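Local coordinates for protein glycerol kinase, putative (Plasmodium falciparum, PDB 2W40) that probably transfers a phosphate from ATP to glycerol, giving sn-glycerol 3-phosphate, as an FGGY-family kinase, at residues C[97-102]-C[150-155]. Numbering follows the deposited sequence.
Sequences KPLYNA and NPEIKQ. With EDO (1,2-ethanediol), chain B; EDO (1,2-ethanediol), chain D.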
loop_
_atom_site.group_PDB
_atom_site.type_symbol
_atom_site.label_atom_id
_atom_site.label_comp_id
_atom_site.label_asym_id
_atom_site.label_seq_id
_atom_site.Cartn_x
_atom_site.Cartn_y
_atom_site.Cartn_z
ATOM N N LYS C 97 36.784 18.535 2.854
ATOM C CA LYS C 97 35.652 18.306 3.755
ATOM C C LYS C 97 34.322 18.691 3.096
ATOM O O LYS C 97 34.181 19.820 2.639
ATOM C CB LYS C 97 35.786 19.189 4.974
ATOM C CG LYS C 97 34.945 18.706 6.127
ATOM C CD LYS C 97 35.077 19.615 7.480
ATOM N N PRO C 98 33.361 17.788 3.034
ATOM C CA PRO C 98 32.023 18.110 2.547
ATOM C C PRO C 98 31.373 19.144 3.430
ATOM O O PRO C 98 31.497 19.063 4.643
ATOM C CB PRO C 98 31.252 16.779 2.639
ATOM C CG PRO C 98 32.270 15.783 2.608
ATOM C CD PRO C 98 33.489 16.337 3.296
ATOM N N LEU C 99 30.653 20.069 2.807
ATOM C CA LEU C 99 29.962 21.087 3.572
ATOM C C LEU C 99 28.544 20.630 3.902
ATOM O O LEU C 99 27.853 21.310 4.662
ATOM C CB LEU C 99 30.028 22.411 2.806
ATOM C CG LEU C 99 31.423 22.998 2.577
ATOM C CD1 LEU C 99 31.248 24.124 1.642
ATOM C CD2 LEU C 99 32.001 23.570 3.821
ATOM N N TYR C 100 28.079 19.555 3.243
ATOM C CA TYR C 100 26.804 18.964 3.449
ATOM C C TYR C 100 26.844 17.576 2.861
ATOM O O TYR C 100 27.716 17.295 2.095
ATOM C CB TYR C 100 25.733 19.816 2.760
ATOM C CG TYR C 100 24.298 19.423 3.196
ATOM C CD1 TYR C 100 23.772 19.928 4.352
ATOM C CD2 TYR C 100 23.465 18.584 2.414
ATOM C CE1 TYR C 100 22.469 19.521 4.783
ATOM C CE2 TYR C 100 22.208 18.247 2.775
ATOM C CZ TYR C 100 21.673 18.717 3.962
ATOM O OH TYR C 100 20.408 18.395 4.442
ATOM N N ASN C 101 25.890 16.716 3.221
ATOM C CA ASN C 101 25.752 15.408 2.545
ATOM C C ASN C 101 25.603 15.567 1.041
ATOM O O ASN C 101 25.197 16.598 0.540
ATOM C CB ASN C 101 24.568 14.624 3.062
ATOM C CG ASN C 101 24.826 13.841 4.382
ATOM O OD1 ASN C 101 23.839 13.490 5.112
ATOM N ND2 ASN C 101 26.033 13.638 4.743
ATOM N N ALA C 102 25.824 14.483 0.306
ATOM C CA ALA C 102 25.371 14.445 -1.078
ATOM C C ALA C 102 23.820 14.540 -1.058
ATOM O O ALA C 102 23.182 13.841 -0.338
ATOM C CB ALA C 102 25.852 13.161 -1.798
ATOM N N ASN C 150 22.280 27.487 3.647
ATOM C CA ASN C 150 23.546 27.340 4.377
ATOM C C ASN C 150 24.474 28.489 3.988
ATOM O O ASN C 150 25.123 28.512 2.909
ATOM C CB ASN C 150 24.116 25.992 4.074
ATOM C CG ASN C 150 25.316 25.693 4.867
ATOM O OD1 ASN C 150 26.086 26.595 5.274
ATOM N ND2 ASN C 150 25.477 24.430 5.174
ATOM N N PRO C 151 24.531 29.537 4.818
ATOM C CA PRO C 151 25.384 30.651 4.446
ATOM C C PRO C 151 26.835 30.303 4.311
ATOM O O PRO C 151 27.490 30.936 3.571
ATOM C CB PRO C 151 25.156 31.688 5.530
ATOM C CG PRO C 151 24.018 31.245 6.382
ATOM C CD PRO C 151 23.670 29.807 6.002
ATOM N N GLU C 152 27.363 29.295 5.005
ATOM C CA GLU C 152 28.743 28.875 4.761
ATOM C C GLU C 152 29.003 28.440 3.307
ATOM O O GLU C 152 30.000 28.756 2.705
ATOM C CB GLU C 152 29.102 27.724 5.760
ATOM C CG GLU C 152 30.508 27.216 5.576
ATOM C CD GLU C 152 30.848 26.092 6.473
ATOM O OE1 GLU C 152 29.980 25.203 6.814
ATOM O OE2 GLU C 152 32.080 26.117 6.784
ATOM N N ILE C 153 28.045 27.707 2.788
ATOM C CA ILE C 153 28.113 27.323 1.369
ATOM C C ILE C 153 28.049 28.518 0.433
ATOM O O ILE C 153 28.861 28.656 -0.483
ATOM C CB ILE C 153 27.052 26.241 0.979
ATOM C CG1 ILE C 153 27.391 24.933 1.685
ATOM C CG2 ILE C 153 27.029 26.061 -0.551
ATOM C CD1 ILE C 153 26.366 23.762 1.586
ATOM N N LYS C 154 27.085 29.403 0.672
ATOM C CA LYS C 154 27.011 30.592 -0.091
ATOM C C LYS C 154 28.322 31.373 -0.061
ATOM O O LYS C 154 28.830 31.874 -1.096
ATOM C CB LYS C 154 25.825 31.482 0.397
ATOM C CG LYS C 154 25.663 32.771 -0.390
ATOM C CD LYS C 154 24.510 33.638 0.124
ATOM N N GLN C 155 28.855 31.551 1.141
ATOM C CA GLN C 155 30.089 32.348 1.318
ATOM C C GLN C 155 31.300 31.741 0.582
ATOM O O GLN C 155 32.205 32.424 0.055
ATOM C CB GLN C 155 30.364 32.447 2.814
ATOM C CG GLN C 155 29.329 33.424 3.535
ATOM C CD GLN C 155 29.329 33.383 5.070
ATOM O OE1 GLN C 155 28.395 33.956 5.671
ATOM N NE2 GLN C 155 30.268 32.707 5.679
HETATM C C1 EDO B . 20.545 18.307 7.625
HETATM O O1 EDO B . 19.814 19.384 6.823
HETATM C C2 EDO B . 20.738 16.759 7.341
HETATM O O2 EDO B . 21.845 16.289 6.415
HETATM C C1 EDO D . 20.766 23.498 5.114
HETATM O O1 EDO D . 20.548 22.808 6.349
HETATM C C2 EDO D . 22.036 23.035 4.459
HETATM O O2 EDO D . 23.143 23.309 5.324
HETATM O O HOH W 1 27.977 23.925 5.710
#
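Leu99 and Ile153 meet where the loop after strand 88-92 packs on the N-capped first turn of helix 151-158, at the surface of the N-terminal FGGY kinase region and away from the ADP site. In the apolar part, Leu99 CB and CD1 both meet Ile153 CG1, CB at 3.8 Å, the side chains running past each other in opposite directions; Tyr100 CB reaches Ile153 CD1 at 4.2 Å. Ile90 of strand 88-92 touches both Leu99 and Ile153, and Leu146 of helix 140-149 touches Tyr100 and Ile153. With CG anti to the backbone N (chi1 180°) and the chain extended beyond it, Glu152 brings its carboxylate carbon CD within 3.8 Å of Leu99 CD2.

Polar linkage is indirect, since no direct hydrogen bond joins the segments. One water donates to Leu99 O (2.8 Å) and Glu152 OE1, and accepts from Asn150 ND2 at 2.6 Å. The Asn150 carboxamide works at both ends: OD1 takes a weak capping bond from Ile153 N (3.4 Å, 159°), while ND2 also donates to O2 of an ethanediol (2.6 Å, a bent 132°). Tyr100 OH hydrogen-bonds Glu46 OE2 and Arg109 NH1; O1 of a second ethanediol, probably from the crystallisation liquor, lies in plane at the ring edge and donates to Tyr100 OH at 2.6 Å.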